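BH2358 protein (Bacillus halodurans C-125, PDB 2RBD) is of unknown function but is a putative spore coat protein, built as a helical bundle of the ferritin clan. Local coordinates at residues D90-P93 and V94-F98; A105-S108 and M109-K113. All coordinates share one frame; numbering follows the deposited sequence.

Interaction 1 (D90-P93 and V94-F98); sequences DDIP and VGARF
Pro93 and Val94 begin a tight turn whose first carbonyl is gripped from three residues further on. Val94 follows the proline directly and starts a short 3-10 segment, 94-96. The proline suits the place before it: its ring holds phi near -55°, and although it has no amide hydrogen, its O is there to take the bond from Ala96. Gly95 comes next and brings no side chain to a buried place, so its carbonyl can meet Asn41 ND2 of the second subunit in a hydrogen bond. At Ala96 the turn closes, N donating to Pro93 O over 2.9 Å, with the donor standing 49° above the carbonyl plane. The small methyl of Ala96 faces the side chains of Ile92 and Pro93, its CB 4.2 Å from Ile92 CG2 and 4.3 Å from Pro93 CB. Arg97 repeats the pattern, its N bonding to Val94 O at 3.1 Å, while its CA lies 3.9 Å from Ile92 CG2. That methyl reaches the turn because it stands opposite the backbone N about the first torsion of Ile92, leaving CG1 beside the N. The aliphatic root of Arg97 joins this apolar patch, CB to Ile92 CG2 being 4.0 Å, but the chain bends at chi2 and carries the guanidinium off, where NE bonds to His42 O. Phe98 sets its ring edge-to-face with His42 of its own chain and meets Phe98 of the second subunit. The turn thus lies in the long connection between helix 46-72 and helix 100-124, near the end of helix 16-42 and against the second subunit.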
ATOM      1  N   ASP A  90      12.302  26.631 -25.308  1.00 24.02           N
ATOM      2  CA  ASP A  90      11.430  27.585 -26.008  1.00 25.38           C
ATOM      3  C   ASP A  90      10.786  27.043 -27.238  1.00 22.22           C
ATOM      4  O   ASP A  90       9.922  27.694 -27.789  1.00 27.24           O
ATOM      5  CB  ASP A  90      12.197  28.834 -26.435  1.00 29.09           C
ATOM      6  CG  ASP A  90      12.716  29.623 -25.260  1.00 40.86           C
ATOM      7  OD1 ASP A  90      12.278  29.356 -24.103  1.00 51.34           O
ATOM      8  OD2 ASP A  90      13.587  30.501 -25.502  1.00 54.70           O
ATOM      9  N   ASP A  91      11.198  25.880 -27.714  1.00 18.84           N
ATOM     10  CA  ASP A  91      10.550  25.262 -28.846  1.00 19.55           C
ATOM     11  C   ASP A  91       9.388  24.367 -28.459  1.00 16.29           C
ATOM     12  O   ASP A  91       8.723  23.821 -29.325  1.00 17.71           O
ATOM     13  CB  ASP A  91      11.535  24.412 -29.602  1.00 19.12           C
ATOM     14  CG  ASP A  91      12.566  25.225 -30.359  1.00 31.80           C
ATOM     15  OD1 ASP A  91      12.341  26.441 -30.572  1.00 29.95           O
ATOM     16  OD2 ASP A  91      13.585  24.623 -30.752  1.00 31.07           O
ATOM     17  N   ILE A  92       9.150  24.184 -27.175  1.00 16.92           N
ATOM     18  CA  ILE A  92       8.063  23.287 -26.753  1.00 15.80           C
ATOM     19  C   ILE A  92       6.776  24.102 -26.754  1.00 14.54           C
ATOM     20  O   ILE A  92       6.688  25.110 -26.037  1.00 16.62           O
ATOM     21  CB  ILE A  92       8.277  22.664 -25.351  1.00 14.90           C
ATOM     22  CG1 ILE A  92       9.647  21.952 -25.263  1.00 17.27           C
ATOM     23  CG2 ILE A  92       7.136  21.698 -25.025  1.00 14.24           C
ATOM     24  CD1 ILE A  92      10.097  21.556 -23.820  1.00 14.39           C
ATOM     25  N   PRO A  93       5.760  23.679 -27.532  1.00 15.67           N
ATOM     26  CA  PRO A  93       4.467  24.387 -27.473  1.00 17.99           C
ATOM     27  C   PRO A  93       3.943  24.451 -26.040  1.00 17.41           C
ATOM     28  O   PRO A  93       4.029  23.448 -25.308  1.00 14.96           O
ATOM     29  CB  PRO A  93       3.558  23.506 -28.303  1.00 16.75           C
ATOM     30  CG  PRO A  93       4.466  22.809 -29.251  1.00 18.07           C
ATOM     31  CD  PRO A  93       5.713  22.558 -28.479  1.00 17.45           C
ATOM     32  N   VAL A  94       3.392  25.607 -25.628  1.00 16.00           N
ATOM     33  CA  VAL A  94       3.000  25.840 -24.254  0.60 18.53           C
ATOM     34  C   VAL A  94       2.059  24.755 -23.724  1.00 16.89           C
ATOM     35  O   VAL A  94       2.202  24.265 -22.621  1.00 17.45           O
ATOM     36  CB  VAL A  94       2.336  27.229 -24.126  0.60 21.80           C
ATOM     37  CG1 VAL A  94       1.670  27.387 -22.776  0.60 21.77           C
ATOM     38  CG2 VAL A  94       3.387  28.317 -24.358  0.60 22.10           C
ATOM     39  N   GLY A  95       1.105  24.364 -24.551  1.00 18.93           N
ATOM     40  CA  GLY A  95       0.126  23.337 -24.161  1.00 18.99           C
ATOM     41  C   GLY A  95       0.708  21.934 -23.968  1.00 18.31           C
ATOM     42  O   GLY A  95       0.078  21.099 -23.341  1.00 17.52           O
ATOM     43  N   ALA A  96       1.924  21.708 -24.475  1.00 14.39           N
ATOM     44  CA  ALA A  96       2.638  20.428 -24.329  1.00 15.18           C
ATOM     45  C   ALA A  96       3.688  20.460 -23.237  1.00 13.80           C
ATOM     46  O   ALA A  96       4.308  19.436 -22.913  1.00 12.67           O
ATOM     47  CB  ALA A  96       3.284  20.057 -25.671  1.00 13.44           C
ATOM     48  N   ARG A  97       3.902  21.631 -22.658  1.00 14.18           N
ATOM     49  CA  ARG A  97       5.024  21.867 -21.739  0.70 15.16           C
ATOM     50  C   ARG A  97       4.657  21.504 -20.313  1.00 15.20           C
ATOM     51  O   ARG A  97       3.622  21.937 -19.804  1.00 17.78           O
ATOM     52  CB  ARG A  97       5.425  23.366 -21.773  0.70 16.07           C
ATOM     53  CG  ARG A  97       6.150  23.911 -20.482  0.70 24.70           C
ATOM     54  CD  ARG A  97       7.600  24.304 -20.666  0.70 32.67           C
ATOM     55  NE  ARG A  97       8.405  24.135 -19.442  0.70 29.35           N
ATOM     56  CZ  ARG A  97       8.545  24.995 -18.432  0.70 28.09           C
ATOM     57  NH1 ARG A  97       7.868  26.138 -18.393  0.70 35.61           N
ATOM     58  NH2 ARG A  97       9.328  24.670 -17.391  0.70 28.01           N
ATOM     59  N   PHE A  98       5.525  20.765 -19.626  1.00 13.82           N
ATOM     60  CA  PHE A  98       5.421  20.555 -18.210  1.00 13.84           C
ATOM     61  C   PHE A  98       6.267  21.592 -17.522  1.00 16.70           C
ATOM     62  O   PHE A  98       7.404  21.840 -17.890  1.00 17.51           O
ATOM     63  CB  PHE A  98       5.873  19.142 -17.818  1.00 16.69           C
ATOM     64  CG  PHE A  98       4.928  18.066 -18.323  1.00 18.92           C
ATOM     65  CD1 PHE A  98       3.831  17.706 -17.610  1.00 28.12           C
ATOM     66  CD2 PHE A  98       5.138  17.480 -19.539  1.00 21.73           C
ATOM     67  CE1 PHE A  98       2.945  16.721 -18.126  1.00 24.56           C
ATOM     68  CE2 PHE A  98       4.246  16.529 -20.041  1.00 25.56           C
ATOM     69  CZ  PHE A  98       3.162  16.185 -19.334  1.00 20.96           C
TER

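Interaction 2 (A105-S108 and M109-K113)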
ATOM      1  N   ALA A 105       6.594  18.006  -8.334  1.00 15.10           N
ATOM      2  CA  ALA A 105       5.505  17.268  -7.674  1.00 15.23           C
ATOM      3  C   ALA A 105       5.448  15.825  -8.122  1.00 14.84           C
ATOM      4  O   ALA A 105       5.330  14.933  -7.294  1.00 13.68           O
ATOM      5  CB  ALA A 105       4.185  17.932  -7.951  1.00 14.40           C
ATOM      6  N   THR A 106       5.534  15.613  -9.426  1.00 14.52           N
ATOM      7  CA  THR A 106       5.521  14.291  -9.985  1.00 14.25           C
ATOM      8  C   THR A 106       6.643  13.421  -9.484  1.00 15.35           C
ATOM      9  O   THR A 106       6.433  12.278  -9.028  1.00 12.57           O
ATOM     10  CB  THR A 106       5.581  14.375 -11.517  1.00 16.21           C
ATOM     11  OG1 THR A 106       4.432  15.095 -11.960  1.00 19.28           O
ATOM     12  CG2 THR A 106       5.602  12.988 -12.161  1.00 17.50           C
ATOM     13  N   ILE A 107       7.851  13.954  -9.541  1.00 14.36           N
ATOM     14  CA  ILE A 107       8.995  13.213  -9.087  1.00 13.26           C
ATOM     15  C   ILE A 107       8.882  12.912  -7.577  1.00 14.83           C
ATOM     16  O   ILE A 107       9.181  11.826  -7.114  1.00 13.25           O
ATOM     17  CB  ILE A 107      10.289  13.976  -9.402  1.00 15.59           C
ATOM     18  CG1 ILE A 107      10.435  14.079 -10.914  1.00 15.19           C
ATOM     19  CG2 ILE A 107      11.494  13.267  -8.706  1.00 11.22           C
ATOM     20  CD1 ILE A 107      11.624  14.869 -11.357  1.00 19.13           C
ATOM     21  N   SER A 108       8.428  13.884  -6.802  1.00 13.08           N
ATOM     22  CA  SER A 108       8.241  13.663  -5.356  1.00 16.14           C
ATOM     23  C   SER A 108       7.245  12.531  -5.065  1.00 14.02           C
ATOM     24  O   SER A 108       7.482  11.668  -4.199  1.00 13.93           O
ATOM     25  CB  SER A 108       7.783  14.946  -4.677  1.00 16.60           C
ATOM     26  OG  SER A 108       8.774  15.959  -4.862  1.00 19.80           O
HETATM   27  N   MSE A 109       6.158  12.486  -5.837  1.00 13.64           N
HETATM   28  CA  MSE A 109       5.189  11.407  -5.679  0.70 14.97           C
HETATM   29  C   MSE A 109       5.777  10.067  -6.106  1.00 12.56           C
HETATM   30  O   MSE A 109       5.527   9.054  -5.456  1.00 11.97           O
HETATM   31  CB  MSE A 109       3.898  11.712  -6.421  0.70 16.21           C
HETATM   32  CG  MSE A 109       3.150  12.809  -5.750  0.70 21.57           C
HETATM   33 SE   MSE A 109       1.522  13.229  -6.644  0.56 26.69          SE
HETATM   34  CE  MSE A 109       2.226  14.091  -8.107  0.70 20.51           C
ATOM     35  N   ASP A 110       6.549  10.086  -7.163  1.00 11.98           N
ATOM     36  CA  ASP A 110       7.210   8.866  -7.610  1.00 10.84           C
ATOM     37  C   ASP A 110       8.158   8.296  -6.520  1.00 12.39           C
ATOM     38  O   ASP A 110       8.225   7.071  -6.275  1.00 11.46           O
ATOM     39  CB  ASP A 110       8.045   9.088  -8.897  1.00 12.86           C
ATOM     40  CG  ASP A 110       7.218   9.396 -10.146  1.00 13.67           C
ATOM     41  OD1 ASP A 110       6.040   8.960 -10.224  1.00 15.68           O
ATOM     42  OD2 ASP A 110       7.763  10.082 -11.042  1.00 15.16           O
ATOM     43  N   VAL A 111       8.928   9.184  -5.908  1.00 11.45           N
ATOM     44  CA  VAL A 111       9.836   8.798  -4.856  1.00 11.11           C
ATOM     45  C   VAL A 111       9.071   8.198  -3.675  1.00 12.08           C
ATOM     46  O   VAL A 111       9.464   7.173  -3.109  1.00 13.57           O
ATOM     47  CB  VAL A 111      10.762   9.979  -4.427  1.00 14.93           C
ATOM     48  CG1 VAL A 111      11.597   9.601  -3.185  1.00 13.27           C
ATOM     49  CG2 VAL A 111      11.650  10.359  -5.601  1.00 15.21           C
ATOM     50  N   ALA A 112       8.002   8.851  -3.241  1.00 12.06           N
ATOM     51  CA  ALA A 112       7.164   8.308  -2.172  1.00 13.92           C
ATOM     52  C   ALA A 112       6.619   6.925  -2.493  1.00 12.18           C
ATOM     53  O   ALA A 112       6.652   6.023  -1.642  1.00 12.92           O
ATOM     54  CB  ALA A 112       6.008   9.241  -1.881  1.00 12.12           C
ATOM     55  N   LYS A 113       6.145   6.745  -3.720  1.00 13.29           N
ATOM     56  CA  LYS A 113       5.652   5.441  -4.154  0.50 13.08           C
ATOM     57  C   LYS A 113       6.779   4.412  -4.139  1.00 12.97           C
ATOM     58  O   LYS A 113       6.588   3.288  -3.710  1.00 13.41           O
ATOM     59  CB  LYS A 113       5.025   5.527  -5.549  0.50 14.02           C
ATOM     60  CG  LYS A 113       3.689   6.260  -5.613  0.50 12.29           C
ATOM     61  CD  LYS A 113       3.358   6.719  -7.059  0.50 16.94           C
TER
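Met109, Asp110, Val111 and Ala112 each donate their backbone N to the carbonyl four residues earlier. Asp110 N lies 2.9 Å from Thr106 O. Ala112 N to Ser108 O is the straightest bond, with an N-H...O angle of 169°. Apolar contacts follow the same spacing. Met109, present as selenomethionine in two conformers, in one of them folds back at its third torsion (chi3 -73°), bringing CE within 3.3 Å of Ala105 O, with Ala105 CB 4.3 Å from CE. Ile107 CG2 and Val111 CG2 meet at 4.3 Å, apolar residues on the flank that packs against helix 128-155. This is the i to i+4 bonding of an alpha-helix, about two and a half turns of helix 100-124 in the four-helix bundle; Thr106 and Asp110 face helix 16-42. These two polar side chains lie side by side, Thr106 CG2 3.8 Å from Asp110 OD2, and Asp110 CG sits 3.2 Å from Thr106 O. OD2 is hydrogen-bonded to Tyr36 OH on helix 16-42. Replacing Asp110 by alanine would probably leave the Tyr36 hydroxyl without this mate and uncover the Thr106 methyl. Thr106 OG1 and Ser108 OG turn back to the carbonyls of Glu102 and Ser104, and Ser108 OG also bonds to Asn152 ND2.

Overall arrangement
Interactions 1 and 2 follow one another along the chain: the turn at 90-98 ends the long connection after helix 46-72, and 105-113 lies on helix 100-124, which starts just beyond it. Their centres are 22 Å apart and their nearest atoms about 6 Å, so they do not touch. Interaction 1 sits at the periphery, 24 Å from the chain centre, and is bound up with the second subunit; interaction 2, only 8 Å from that centre, packs on helices 16-42 and 128-155 and touches the third subunit at Ala112 and the second at Lys113. Helix 16-42 meets both, through His42 and Tyr36. Tetraethylene glycol, probably from crystallisation, lies about 4 Å from the Val111 side chain.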